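Local coordinates for protein fimbrin (Schizosaccharomyces pombe, PDB 1RT8) that binds and cross-links actin filaments, taking part in cell polarity, cytokinesis, mating and spore formation, at residues A[442-456]-A[473-485]. Numbering follows the deposited sequence.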
loop_
_atom_site.group_PDB
_atom_site.type_symbol
_atom_site.label_atom_id
_atom_site.label_comp_id
_atom_site.label_asym_id
_atom_site.label_seq_id
_atom_site.Cartn_x
_atom_site.Cartn_y
_atom_site.Cartn_z
ATOM N N VAL A 442 -12.248 11.929 18.879
ATOM C CA VAL A 442 -13.563 11.556 19.394
ATOM C C VAL A 442 -14.671 11.919 18.405
ATOM O O VAL A 442 -15.584 11.128 18.166
ATOM C CB VAL A 442 -13.843 12.251 20.737
ATOM C CG1 VAL A 442 -15.220 11.859 21.256
ATOM C CG2 VAL A 442 -12.775 11.868 21.740
ATOM N N PHE A 443 -14.589 13.121 17.840
ATOM C CA PHE A 443 -15.576 13.569 16.868
ATOM C C PHE A 443 -15.780 12.553 15.739
ATOM O O PHE A 443 -16.919 12.221 15.407
ATOM C CB PHE A 443 -15.161 14.909 16.256
ATOM C CG PHE A 443 -16.128 15.421 15.238
ATOM C CD1 PHE A 443 -17.391 15.859 15.622
ATOM C CD2 PHE A 443 -15.795 15.427 13.886
ATOM C CE1 PHE A 443 -18.313 16.298 14.669
ATOM C CE2 PHE A 443 -16.704 15.860 12.934
ATOM C CZ PHE A 443 -17.969 16.298 13.322
ATOM N N VAL A 444 -14.691 12.057 15.144
ATOM C CA VAL A 444 -14.832 11.093 14.054
ATOM C C VAL A 444 -15.502 9.798 14.510
ATOM O O VAL A 444 -16.260 9.190 13.757
ATOM C CB VAL A 444 -13.478 10.787 13.346
ATOM C CG1 VAL A 444 -12.971 12.061 12.656
ATOM C CG2 VAL A 444 -12.439 10.244 14.341
ATOM N N LEU A 445 -15.243 9.382 15.745
ATOM C CA LEU A 445 -15.883 8.182 16.270
ATOM C C LEU A 445 -17.391 8.470 16.476
ATOM O O LEU A 445 -18.229 7.592 16.255
ATOM C CB LEU A 445 -15.208 7.747 17.577
ATOM C CG LEU A 445 -13.797 7.174 17.392
ATOM C CD1 LEU A 445 -13.101 7.029 18.729
ATOM C CD2 LEU A 445 -13.882 5.821 16.690
ATOM N N ASP A 446 -17.733 9.699 16.868
ATOM C CA ASP A 446 -19.144 10.076 17.042
ATOM C C ASP A 446 -19.875 10.084 15.696
ATOM O O ASP A 446 -21.049 9.708 15.610
ATOM C CB ASP A 446 -19.283 11.470 17.664
ATOM C CG ASP A 446 -18.999 11.481 19.147
ATOM O OD1 ASP A 446 -18.986 10.400 19.764
ATOM O OD2 ASP A 446 -18.798 12.582 19.694
ATOM N N VAL A 447 -19.188 10.540 14.648
ATOM C CA VAL A 447 -19.790 10.566 13.317
ATOM C C VAL A 447 -20.134 9.127 12.933
ATOM O O VAL A 447 -21.239 8.839 12.472
ATOM C CB VAL A 447 -18.816 11.128 12.270
ATOM C CG1 VAL A 447 -19.432 11.029 10.885
ATOM C CG2 VAL A 447 -18.484 12.581 12.591
ATOM N N LEU A 448 -19.176 8.227 13.135
ATOM C CA LEU A 448 -19.358 6.819 12.808
ATOM C C LEU A 448 -20.474 6.212 13.647
ATOM O O LEU A 448 -21.211 5.328 13.187
ATOM C CB LEU A 448 -18.043 6.063 13.032
ATOM C CG LEU A 448 -16.930 6.372 12.019
ATOM C CD1 LEU A 448 -15.556 6.018 12.564
ATOM C CD2 LEU A 448 -17.205 5.595 10.754
ATOM N N HIS A 449 -20.590 6.689 14.879
ATOM C CA HIS A 449 -21.613 6.212 15.793
ATOM C C HIS A 449 -22.972 6.645 15.264
ATOM O O HIS A 449 -23.976 5.953 15.449
ATOM C CB HIS A 449 -21.384 6.777 17.200
ATOM C CG HIS A 449 -22.448 6.386 18.179
ATOM N ND1 HIS A 449 -23.527 7.197 18.466
ATOM C CD2 HIS A 449 -22.641 5.242 18.877
ATOM C CE1 HIS A 449 -24.339 6.566 19.297
ATOM N NE2 HIS A 449 -23.825 5.379 19.561
ATOM N N GLY A 450 -23.006 7.797 14.605
ATOM C CA GLY A 450 -24.263 8.258 14.046
ATOM C C GLY A 450 -24.671 7.439 12.830
ATOM O O GLY A 450 -25.861 7.255 12.565
ATOM N N ILE A 451 -23.688 6.943 12.085
ATOM C CA ILE A 451 -23.950 6.154 10.883
ATOM C C ILE A 451 -24.403 4.747 11.240
ATOM O O ILE A 451 -25.343 4.216 10.649
ATOM C CB ILE A 451 -22.691 6.073 10.000
ATOM C CG1 ILE A 451 -22.315 7.474 9.517
ATOM C CG2 ILE A 451 -22.931 5.174 8.787
ATOM C CD1 ILE A 451 -21.046 7.499 8.695
ATOM N N LYS A 452 -23.720 4.154 12.213
ATOM C CA LYS A 452 -24.026 2.810 12.679
ATOM C C LYS A 452 -23.626 2.759 14.155
ATOM O O LYS A 452 -22.464 2.517 14.485
ATOM C CB LYS A 452 -23.221 1.789 11.873
ATOM C CG LYS A 452 -23.480 0.344 12.259
ATOM C CD LYS A 452 -24.869 -0.121 11.845
ATOM C CE LYS A 452 -25.066 -1.591 12.210
ATOM N NZ LYS A 452 -26.364 -2.148 11.754
ATOM N N SER A 453 -24.591 2.985 15.041
ATOM C CA SER A 453 -24.308 3.006 16.471
ATOM C C SER A 453 -23.676 1.723 16.991
ATOM O O SER A 453 -22.798 1.775 17.840
ATOM C CB SER A 453 -25.583 3.305 17.262
ATOM O OG SER A 453 -26.561 2.311 17.015
ATOM N N GLU A 454 -24.104 0.579 16.470
ATOM C CA GLU A 454 -23.572 -0.702 16.922
ATOM C C GLU A 454 -22.063 -0.848 16.733
ATOM O O GLU A 454 -21.412 -1.578 17.472
ATOM C CB GLU A 454 -24.274 -1.864 16.207
ATOM C CG GLU A 454 -25.775 -1.985 16.469
ATOM C CD GLU A 454 -26.587 -0.849 15.857
ATOM O OE1 GLU A 454 -26.193 -0.328 14.788
ATOM O OE2 GLU A 454 -27.635 -0.489 16.435
ATOM N N TYR A 455 -21.504 -0.146 15.753
ATOM C CA TYR A 455 -20.078 -0.250 15.487
ATOM C C TYR A 455 -19.182 0.528 16.430
ATOM O O TYR A 455 -17.981 0.284 16.473
ATOM C CB TYR A 455 -19.779 0.188 14.054
ATOM C CG TYR A 455 -20.145 -0.831 13.004
ATOM C CD1 TYR A 455 -20.819 -2.003 13.342
ATOM C CD2 TYR A 455 -19.794 -0.634 11.669
ATOM C CE1 TYR A 455 -21.131 -2.952 12.381
ATOM C CE2 TYR A 455 -20.100 -1.573 10.704
ATOM C CZ TYR A 455 -20.767 -2.732 11.059
ATOM O OH TYR A 455 -21.068 -3.668 10.092
ATOM N N VAL A 456 -19.752 1.467 17.173
ATOM C CA VAL A 456 -18.953 2.276 18.072
ATOM C C VAL A 456 -19.277 2.006 19.539
ATOM O O VAL A 456 -20.304 2.445 20.062
ATOM C CB VAL A 456 -19.142 3.771 17.761
ATOM C CG1 VAL A 456 -18.288 4.610 18.705
ATOM C CG2 VAL A 456 -18.759 4.050 16.281
ATOM N N ASN A 473 -7.864 6.466 18.988
ATOM C CA ASN A 473 -9.242 6.779 18.621
ATOM C C ASN A 473 -9.337 6.876 17.093
ATOM O O ASN A 473 -10.260 6.338 16.481
ATOM C CB ASN A 473 -9.687 8.118 19.233
ATOM C CG ASN A 473 -10.139 7.990 20.679
ATOM O OD1 ASN A 473 -10.423 6.895 21.161
ATOM N ND2 ASN A 473 -10.236 9.121 21.368
ATOM N N ALA A 474 -8.368 7.559 16.492
ATOM C CA ALA A 474 -8.337 7.741 15.044
ATOM C C ALA A 474 -8.147 6.422 14.300
ATOM O O ALA A 474 -8.791 6.185 13.274
ATOM C CB ALA A 474 -7.231 8.730 14.664
ATOM N N ARG A 475 -7.278 5.564 14.826
ATOM C CA ARG A 475 -7.004 4.263 14.222
ATOM C C ARG A 475 -8.244 3.378 14.283
ATOM O O ARG A 475 -8.527 2.601 13.365
ATOM C CB ARG A 475 -5.842 3.584 14.958
ATOM C CG ARG A 475 -5.409 2.251 14.366
ATOM C CD ARG A 475 -4.146 1.748 15.048
ATOM N NE ARG A 475 -3.015 2.637 14.800
ATOM C CZ ARG A 475 -2.116 2.986 15.718
ATOM N NH1 ARG A 475 -2.210 2.525 16.957
ATOM N NH2 ARG A 475 -1.116 3.794 15.393
ATOM N N LEU A 476 -8.979 3.497 15.383
ATOM C CA LEU A 476 -10.203 2.732 15.570
ATOM C C LEU A 476 -11.247 3.249 14.583
ATOM O O LEU A 476 -11.953 2.471 13.957
ATOM C CB LEU A 476 -10.726 2.898 17.003
ATOM C CG LEU A 476 -12.090 2.261 17.296
ATOM C CD1 LEU A 476 -11.990 0.749 17.155
ATOM C CD2 LEU A 476 -12.550 2.644 18.705
ATOM N N ALA A 477 -11.334 4.571 14.450
ATOM C CA ALA A 477 -12.294 5.186 13.537
ATOM C C ALA A 477 -12.037 4.741 12.098
ATOM O O ALA A 477 -12.973 4.379 11.376
ATOM C CB ALA A 477 -12.216 6.719 13.640
ATOM N N ILE A 478 -10.773 4.767 11.677
ATOM C CA ILE A 478 -10.429 4.356 10.314
ATOM C C ILE A 478 -10.792 2.899 10.039
ATOM O O ILE A 478 -11.330 2.586 8.980
ATOM C CB ILE A 478 -8.928 4.577 10.020
ATOM C CG1 ILE A 478 -8.645 6.081 9.929
ATOM C CG2 ILE A 478 -8.533 3.855 8.734
ATOM C CD1 ILE A 478 -7.180 6.436 9.789
ATOM N N SER A 479 -10.503 2.009 10.985
ATOM C CA SER A 479 -10.828 0.598 10.811
ATOM C C SER A 479 -12.349 0.378 10.799
ATOM O O SER A 479 -12.856 -0.510 10.105
ATOM C CB SER A 479 -10.189 -0.242 11.929
ATOM O OG SER A 479 -8.766 -0.234 11.842
ATOM N N ILE A 480 -13.079 1.172 11.576
ATOM C CA ILE A 480 -14.532 1.028 11.609
ATOM C C ILE A 480 -15.105 1.497 10.268
ATOM O O ILE A 480 -16.031 0.898 9.722
ATOM C CB ILE A 480 -15.163 1.865 12.751
ATOM C CG1 ILE A 480 -14.819 1.245 14.117
ATOM C CG2 ILE A 480 -16.682 1.948 12.560
ATOM C CD1 ILE A 480 -15.382 2.020 15.316
ATOM N N ALA A 481 -14.549 2.579 9.749
ATOM C CA ALA A 481 -15.005 3.121 8.476
ATOM C C ALA A 481 -14.744 2.087 7.383
ATOM O O ALA A 481 -15.560 1.886 6.486
ATOM C CB ALA A 481 -14.270 4.448 8.176
ATOM N N ARG A 482 -13.615 1.397 7.475
ATOM C CA ARG A 482 -13.290 0.392 6.482
ATOM C C ARG A 482 -14.242 -0.787 6.598
ATOM O O ARG A 482 -14.586 -1.405 5.586
ATOM C CB ARG A 482 -11.822 -0.043 6.616
ATOM C CG ARG A 482 -10.879 1.015 6.039
ATOM C CD ARG A 482 -9.401 0.758 6.311
ATOM N NE ARG A 482 -8.585 1.793 5.675
ATOM C CZ ARG A 482 -7.329 2.070 6.005
ATOM N NH1 ARG A 482 -6.730 1.387 6.974
ATOM N NH2 ARG A 482 -6.677 3.041 5.370
ATOM N N LYS A 483 -14.685 -1.086 7.819
ATOM C CA LYS A 483 -15.628 -2.188 8.022
ATOM C C LYS A 483 -16.958 -1.839 7.337
ATOM O O LYS A 483 -17.709 -2.720 6.927
ATOM C CB LYS A 483 -15.881 -2.436 9.518
ATOM C CG LYS A 483 -16.775 -3.657 9.777
ATOM C CD LYS A 483 -17.478 -3.620 11.152
ATOM C CE LYS A 483 -16.525 -3.786 12.315
ATOM N NZ LYS A 483 -17.239 -4.169 13.580
ATOM N N LEU A 484 -17.249 -0.548 7.233
ATOM C CA LEU A 484 -18.477 -0.090 6.581
ATOM C C LEU A 484 -18.317 -0.017 5.052
ATOM O O LEU A 484 -19.286 0.237 4.325
ATOM C CB LEU A 484 -18.874 1.289 7.104
ATOM C CG LEU A 484 -19.446 1.414 8.520
ATOM C CD1 LEU A 484 -19.431 2.877 8.913
ATOM C CD2 LEU A 484 -20.862 0.857 8.588
ATOM N N GLY A 485 -17.094 -0.233 4.580
ATOM C CA GLY A 485 -16.823 -0.189 3.154
ATOM C C GLY A 485 -16.191 1.106 2.659
ATOM O O GLY A 485 -16.056 1.310 1.458
HETATM O O HOH W 1 -20.353 -3.101 7.102
#
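Lys483 lays its aliphatic chain over one face of the Tyr455 ring, with CD 3.6 Å from the ring centroid in a CH-pi contact. A bend at chi3 (-69°) then brings NZ above the same face, 4.3 Å from the centroid, a cation-pi arrangement that suits lysine's greasy stem and charged end. Lys452 CG backs the opposite face, while Leu484 CD2 meets the ring obliquely, 3.3 Å from Tyr455 CE2. The hydroxyl reaches the first calponin-homology (CH) domain: Tyr455 OH is hydrogen-bonded to Glu87 and receives a bond from a water that also donates to Lys483 O. With an alanine here, Lys483 and Leu484 are likely to lose the ring they pack on, and Glu87 its hydroxyl partner.

Both segments belong to the fourth CH domain, in the second actin-binding region, where helix 442-451 and the 473-483 part of helix 467-483 run roughly parallel, their axes 27° apart in direction and 8.7 Å apart at closest approach. Small Ala477 probably allows this, since Val444, Leu445 and Leu448 all touch its methyl. Leu445 enters as a knob among Asn473, Leu476, Ala477 and Ile480, its CD2 3.6 Å from Ala477 CB. Forked Leu448 suits two successive turns: CD1 lies against Ala477, whereas CD2 reaches Leu484 CD1 at 4.0 Å. Beta-branched Ile480 extends CD1 to Tyr455 O (3.3 Å) and Val456 CG2, while its CG2 touches Tyr455 CB.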